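Local coordinates for cellulosomal scaffolding protein A (Clostridium thermocellum, PDB 1NBC) that is the scaffolding subunit of the cellulosome, represented here by its family-III cellulose-binding domain, which probably attaches the enzyme complex to crystalline cellulose, at residues Ile32-Leu37 and Ile94-Gly99. Numbering follows the deposited sequence.
Sequences IDLSKL and ISFTGG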
loop_
_atom_site.group_PDB
_atom_site.type_symbol
_atom_site.label_atom_id
_atom_site.label_comp_id
_atom_site.label_asym_id
_atom_site.label_seq_id
_atom_site.Cartn_x
_atom_site.Cartn_y
_atom_site.Cartn_z
ATOM N N ILE A 32 -20.304 14.727 1.959
ATOM C CA ILE A 32 -19.243 13.841 1.517
ATOM C C ILE A 32 -19.786 12.884 0.464
ATOM O O ILE A 32 -20.898 12.384 0.587
ATOM C CB ILE A 32 -18.642 13.065 2.716
ATOM C CG1 ILE A 32 -17.916 14.056 3.623
ATOM C CG2 ILE A 32 -17.682 11.967 2.251
ATOM C CD1 ILE A 32 -17.434 13.471 4.922
ATOM N N ASP A 33 -19.038 12.738 -0.625
ATOM C CA ASP A 33 -19.379 11.841 -1.725
ATOM C C ASP A 33 -18.882 10.440 -1.338
ATOM O O ASP A 33 -17.674 10.201 -1.276
ATOM C CB ASP A 33 -18.676 12.329 -3.002
ATOM C CG ASP A 33 -19.010 11.491 -4.233
ATOM O OD1 ASP A 33 -19.628 10.406 -4.103
ATOM O OD2 ASP A 33 -18.643 11.926 -5.349
ATOM N N LEU A 34 -19.809 9.520 -1.079
ATOM C CA LEU A 34 -19.431 8.183 -0.646
ATOM C C LEU A 34 -18.581 7.438 -1.643
ATOM O O LEU A 34 -17.802 6.567 -1.249
ATOM C CB LEU A 34 -20.646 7.345 -0.249
ATOM C CG LEU A 34 -21.326 7.763 1.059
ATOM C CD1 LEU A 34 -22.477 6.831 1.365
ATOM C CD2 LEU A 34 -20.329 7.755 2.192
ATOM N N SER A 35 -18.686 7.791 -2.922
ATOM C CA SER A 35 -17.885 7.105 -3.927
ATOM C C SER A 35 -16.404 7.439 -3.777
ATOM O O SER A 35 -15.560 6.835 -4.431
ATOM C CB SER A 35 -18.379 7.419 -5.338
ATOM O OG SER A 35 -18.350 8.804 -5.614
ATOM N N LYS A 36 -16.098 8.397 -2.901
ATOM C CA LYS A 36 -14.726 8.818 -2.629
ATOM C C LYS A 36 -14.249 8.339 -1.272
ATOM O O LYS A 36 -13.089 8.547 -0.919
ATOM C CB LYS A 36 -14.598 10.336 -2.701
ATOM C CG LYS A 36 -14.751 10.879 -4.107
ATOM C CD LYS A 36 -13.940 10.044 -5.108
ATOM C CE LYS A 36 -14.082 10.582 -6.532
ATOM N NZ LYS A 36 -15.433 10.337 -7.131
ATOM N N LEU A 37 -15.131 7.656 -0.547
ATOM C CA LEU A 37 -14.821 7.137 0.779
ATOM C C LEU A 37 -14.503 5.633 0.779
ATOM O O LEU A 37 -15.246 4.830 0.216
ATOM C CB LEU A 37 -15.994 7.411 1.721
ATOM C CG LEU A 37 -15.885 6.833 3.138
ATOM C CD1 LEU A 37 -14.700 7.444 3.875
ATOM C CD2 LEU A 37 -17.182 7.062 3.916
ATOM N N ILE A 94 -13.449 -1.518 2.039
ATOM C CA ILE A 94 -14.855 -1.307 1.791
ATOM C C ILE A 94 -15.048 -0.052 0.955
ATOM O O ILE A 94 -14.404 0.973 1.202
ATOM C CB ILE A 94 -15.600 -1.228 3.129
ATOM C CG1 ILE A 94 -15.499 -2.590 3.823
ATOM C CG2 ILE A 94 -17.044 -0.785 2.931
ATOM C CD1 ILE A 94 -16.247 -2.678 5.121
ATOM N N SER A 95 -15.854 -0.163 -0.097
ATOM C CA SER A 95 -16.137 0.961 -0.974
ATOM C C SER A 95 -17.639 1.095 -1.223
ATOM O O SER A 95 -18.416 0.211 -0.866
ATOM C CB SER A 95 -15.353 0.844 -2.297
ATOM O OG SER A 95 -15.666 -0.338 -3.015
ATOM N N PHE A 96 -18.039 2.234 -1.775
ATOM C CA PHE A 96 -19.433 2.520 -2.071
ATOM C C PHE A 96 -19.550 2.903 -3.517
ATOM O O PHE A 96 -18.682 3.592 -4.037
ATOM C CB PHE A 96 -19.949 3.692 -1.243
ATOM C CG PHE A 96 -19.683 3.557 0.207
ATOM C CD1 PHE A 96 -18.450 3.926 0.731
ATOM C CD2 PHE A 96 -20.656 3.024 1.056
ATOM C CE1 PHE A 96 -18.188 3.762 2.067
ATOM C CE2 PHE A 96 -20.399 2.860 2.397
ATOM C CZ PHE A 96 -19.167 3.224 2.907
ATOM N N THR A 97 -20.645 2.500 -4.148
ATOM C CA THR A 97 -20.888 2.831 -5.547
ATOM C C THR A 97 -21.290 4.314 -5.681
ATOM O O THR A 97 -20.954 4.977 -6.673
ATOM C CB THR A 97 -21.962 1.875 -6.193
ATOM O OG1 THR A 97 -23.222 1.994 -5.516
ATOM C CG2 THR A 97 -21.499 0.424 -6.105
ATOM N N GLY A 98 -21.936 4.848 -4.649
ATOM C CA GLY A 98 -22.360 6.236 -4.667
ATOM C C GLY A 98 -23.074 6.614 -3.386
ATOM O O GLY A 98 -23.067 5.848 -2.412
ATOM N N GLY A 99 -23.716 7.777 -3.391
ATOM C CA GLY A 99 -24.421 8.241 -2.210
ATOM C C GLY A 99 -23.769 9.483 -1.634
ATOM O O GLY A 99 -22.610 9.775 -1.925
HETATM O O HOH W 1 -16.021 4.279 -2.286
#
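A water stands between Leu37 and Phe96 where a direct backbone bond might be expected. It bridges Leu37 O (2.7 Å) and Phe96 N (2.9 Å), accepting from the latter, just where the two strands part. The one direct hydrogen bond runs from Leu34 N to Gly99 O, 2.9 Å long. Beside these two links the Phe96 ring packs against Leu34 and Leu37. Its CG is anti to the carbonyl carbon (chi1 -51°), and Leu34 O lies 3.4 Å from Phe96 CD1. Leu34 CD1 sits over one face, while Leu37 O meets the edge in plane, 3.4 Å from CD1 of Phe96. Leu37 runs alongside the ring, its CD2 3.9 Å from Phe96 CE1. Gly98 O is buried beside Leu34 CB and has no polar partner. At the phi of Gly99, 114°, a CB would collide with Gly98 O and crowd Leu34 CD1. Backbone bonds Lys36 N to Asp33 O and Leu37 N to Leu34 O close the turn. Asp33 OD1 adds to them, taking both Ser35 N, an Asx turn, and Ser35 OG from the same face of its carboxylate. The contact lies at one end of the jelly-roll beta sandwich of family-III cellulose-binding domains, where strand 88-96 leaves the five-stranded sheet. It joins that strand end to the link between strands 32-33 and 37-43. Beyond it, Ile32 pairs with Leu101, Ile94 pairs with Leu39, and Val74 of strand 74-85 packs on Phe96.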